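Local coordinates for separin (Saccharomyces cerevisiae, PDB 5U1T), which cleaves the cohesin subunit Scc1 at the onset of anaphase, acting as a caspase-like cysteine protease that securin holds inactive through most of the cell cycle, at residues N289-S294 / V327-T332. Sequence-based numbering, arbitrary orientation.
Sequences NRLLWS and VCLWST
Thr-332 meets Leu-291 through its hydroxyl: the backbone N of Leu-291 donates a hydrogen bond to OG1 of Thr-332 at 2.7 Å, bent to 139° at the hydrogen. The same OG1 donates back to the helix, to the carbonyl O of Cys-328 one turn earlier at 3.1 Å, because chi1 of -48° sets it beside its own backbone N. So the hydroxyl relays between loop and helix, taking an N-H from one and giving its proton to the other. That Cys-328 carbonyl has a further partner in the loop, a CA-H...O contact with CA of Arg-290 at 3.2 Å, where the two backbones come closest. A valine in place of Thr-332 would probably leave the N-H of Leu-291 without its acceptor and loosen the hold on the loop.

Leu-291 lays its side chain across that of Thr-332 at about a right angle, with CG 3.3 Å from OG1. Farther out its branches divide: CD1 meets CD1 of Leu-329 at 3.6 Å, while CD2 lies over the backbone of Leu-329. On the Asn-289 side, SG of Cys-328 packs against the loop backbone, 3.7 Å from CA of Asn-289, and CB of Ser-331 comes up to the carbonyl O of Asn-289.

This is local packing within the helical domain, far from the protease site: the loop between helices 264-274 and 298-313 lies against helix 319-336. Cys-284 touches both Leu-291 and Cys-328, Trp-293 reaches back to helix 264-274, and Val-327 and Trp-330 face helix 365-384.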
loop_
_atom_site.group_PDB
_atom_site.type_symbol
_atom_site.label_atom_id
_atom_site.label_comp_id
_atom_site.label_asym_id
_atom_site.label_seq_id
_atom_site.Cartn_x
_atom_site.Cartn_y
_atom_site.Cartn_z
ATOM N N ASN A 289 16.102 27.272 -67.146
ATOM C CA ASN A 289 15.207 27.161 -66.007
ATOM C C ASN A 289 14.638 28.497 -65.581
ATOM O O ASN A 289 14.633 28.822 -64.413
ATOM C CB ASN A 289 15.877 26.472 -64.810
ATOM C CG ASN A 289 15.958 24.995 -64.966
ATOM O OD1 ASN A 289 16.809 24.355 -64.380
ATOM N ND2 ASN A 289 15.077 24.445 -65.763
ATOM N N ARG A 290 14.154 29.280 -66.526
ATOM C CA ARG A 290 13.549 30.550 -66.178
ATOM C C ARG A 290 12.588 31.007 -67.235
ATOM O O ARG A 290 12.188 30.250 -68.098
ATOM C CB ARG A 290 14.590 31.638 -65.954
ATOM C CG ARG A 290 15.760 31.576 -66.893
ATOM C CD ARG A 290 16.826 32.581 -66.514
ATOM N NE ARG A 290 18.168 32.097 -66.828
ATOM C CZ ARG A 290 19.016 32.709 -67.645
ATOM N NH1 ARG A 290 18.670 33.834 -68.243
ATOM N NH2 ARG A 290 20.210 32.194 -67.870
ATOM N N LEU A 291 12.202 32.264 -67.124
ATOM C CA LEU A 291 11.327 32.901 -68.086
ATOM C C LEU A 291 12.186 33.545 -69.163
ATOM O O LEU A 291 13.343 33.897 -68.926
ATOM C CB LEU A 291 10.458 33.928 -67.395
ATOM C CG LEU A 291 9.440 33.241 -66.508
ATOM C CD1 LEU A 291 8.267 34.142 -66.200
ATOM C CD2 LEU A 291 8.971 31.965 -67.174
ATOM N N LEU A 292 11.627 33.752 -70.342
ATOM C CA LEU A 292 12.468 34.280 -71.407
ATOM C C LEU A 292 12.950 35.692 -71.075
ATOM O O LEU A 292 14.040 36.101 -71.485
ATOM C CB LEU A 292 11.716 34.257 -72.736
ATOM C CG LEU A 292 11.361 32.831 -73.163
ATOM C CD1 LEU A 292 10.134 32.803 -74.069
ATOM C CD2 LEU A 292 12.559 32.175 -73.827
ATOM N N TRP A 293 12.150 36.419 -70.300
ATOM C CA TRP A 293 12.456 37.810 -69.992
ATOM C C TRP A 293 12.763 38.040 -68.519
ATOM O O TRP A 293 12.075 37.522 -67.637
ATOM C CB TRP A 293 11.295 38.713 -70.410
ATOM C CG TRP A 293 10.429 38.114 -71.472
ATOM C CD1 TRP A 293 10.486 38.360 -72.818
ATOM C CD2 TRP A 293 9.375 37.157 -71.282
ATOM N NE1 TRP A 293 9.528 37.619 -73.472
ATOM C CE2 TRP A 293 8.835 36.871 -72.552
ATOM C CE3 TRP A 293 8.837 36.516 -70.162
ATOM C CZ2 TRP A 293 7.779 35.970 -72.731
ATOM C CZ3 TRP A 293 7.791 35.619 -70.344
ATOM C CH2 TRP A 293 7.275 35.357 -71.619
ATOM N N SER A 294 13.807 38.816 -68.259
ATOM C CA SER A 294 14.042 39.349 -66.929
ATOM C C SER A 294 13.394 40.717 -66.869
ATOM O O SER A 294 13.061 41.294 -67.912
ATOM C CB SER A 294 15.529 39.438 -66.627
ATOM O OG SER A 294 16.163 38.229 -66.986
ATOM N N VAL A 327 8.989 25.072 -62.720
ATOM C CA VAL A 327 10.317 25.367 -62.192
ATOM C C VAL A 327 10.859 26.648 -62.814
ATOM O O VAL A 327 11.419 27.502 -62.122
ATOM C CB VAL A 327 11.311 24.227 -62.468
ATOM C CG1 VAL A 327 12.687 24.612 -61.977
ATOM C CG2 VAL A 327 10.849 22.934 -61.826
ATOM N N CYS A 328 10.684 26.769 -64.128
ATOM C CA CYS A 328 11.121 27.947 -64.871
ATOM C C CYS A 328 10.481 29.225 -64.345
ATOM O O CYS A 328 11.152 30.235 -64.128
ATOM C CB CYS A 328 10.796 27.799 -66.368
ATOM S SG CYS A 328 11.816 26.596 -67.282
ATOM N N LEU A 329 9.173 29.175 -64.148
ATOM C CA LEU A 329 8.434 30.350 -63.713
ATOM C C LEU A 329 8.852 30.793 -62.316
ATOM O O LEU A 329 9.122 31.972 -62.094
ATOM C CB LEU A 329 6.930 30.067 -63.784
ATOM C CG LEU A 329 5.875 31.073 -63.332
ATOM C CD1 LEU A 329 5.928 32.328 -64.177
ATOM C CD2 LEU A 329 4.494 30.434 -63.383
ATOM N N TRP A 330 8.933 29.848 -61.383
ATOM C CA TRP A 330 9.175 30.215 -59.995
ATOM C C TRP A 330 10.634 30.538 -59.736
ATOM O O TRP A 330 10.957 31.219 -58.761
ATOM C CB TRP A 330 8.685 29.113 -59.057
ATOM C CG TRP A 330 7.215 29.170 -58.911
ATOM C CD1 TRP A 330 6.299 28.370 -59.525
ATOM C CD2 TRP A 330 6.474 30.119 -58.141
ATOM N NE1 TRP A 330 5.027 28.750 -59.168
ATOM C CE2 TRP A 330 5.107 29.824 -58.320
ATOM C CE3 TRP A 330 6.832 31.184 -57.305
ATOM C CZ2 TRP A 330 4.090 30.558 -57.692
ATOM C CZ3 TRP A 330 5.821 31.910 -56.676
ATOM C CH2 TRP A 330 4.467 31.594 -56.878
ATOM N N SER A 331 11.514 30.074 -60.614
ATOM C CA SER A 331 12.911 30.434 -60.490
ATOM C C SER A 331 13.080 31.902 -60.858
ATOM O O SER A 331 13.871 32.611 -60.240
ATOM C CB SER A 331 13.789 29.547 -61.363
ATOM O OG SER A 331 13.476 28.181 -61.177
ATOM N N THR A 332 12.324 32.368 -61.850
ATOM C CA THR A 332 12.409 33.773 -62.242
ATOM C C THR A 332 11.810 34.660 -61.151
ATOM O O THR A 332 12.252 35.791 -60.963
ATOM C CB THR A 332 11.696 34.064 -63.591
ATOM O OG1 THR A 332 12.100 33.105 -64.572
ATOM C CG2 THR A 332 12.043 35.466 -64.100
#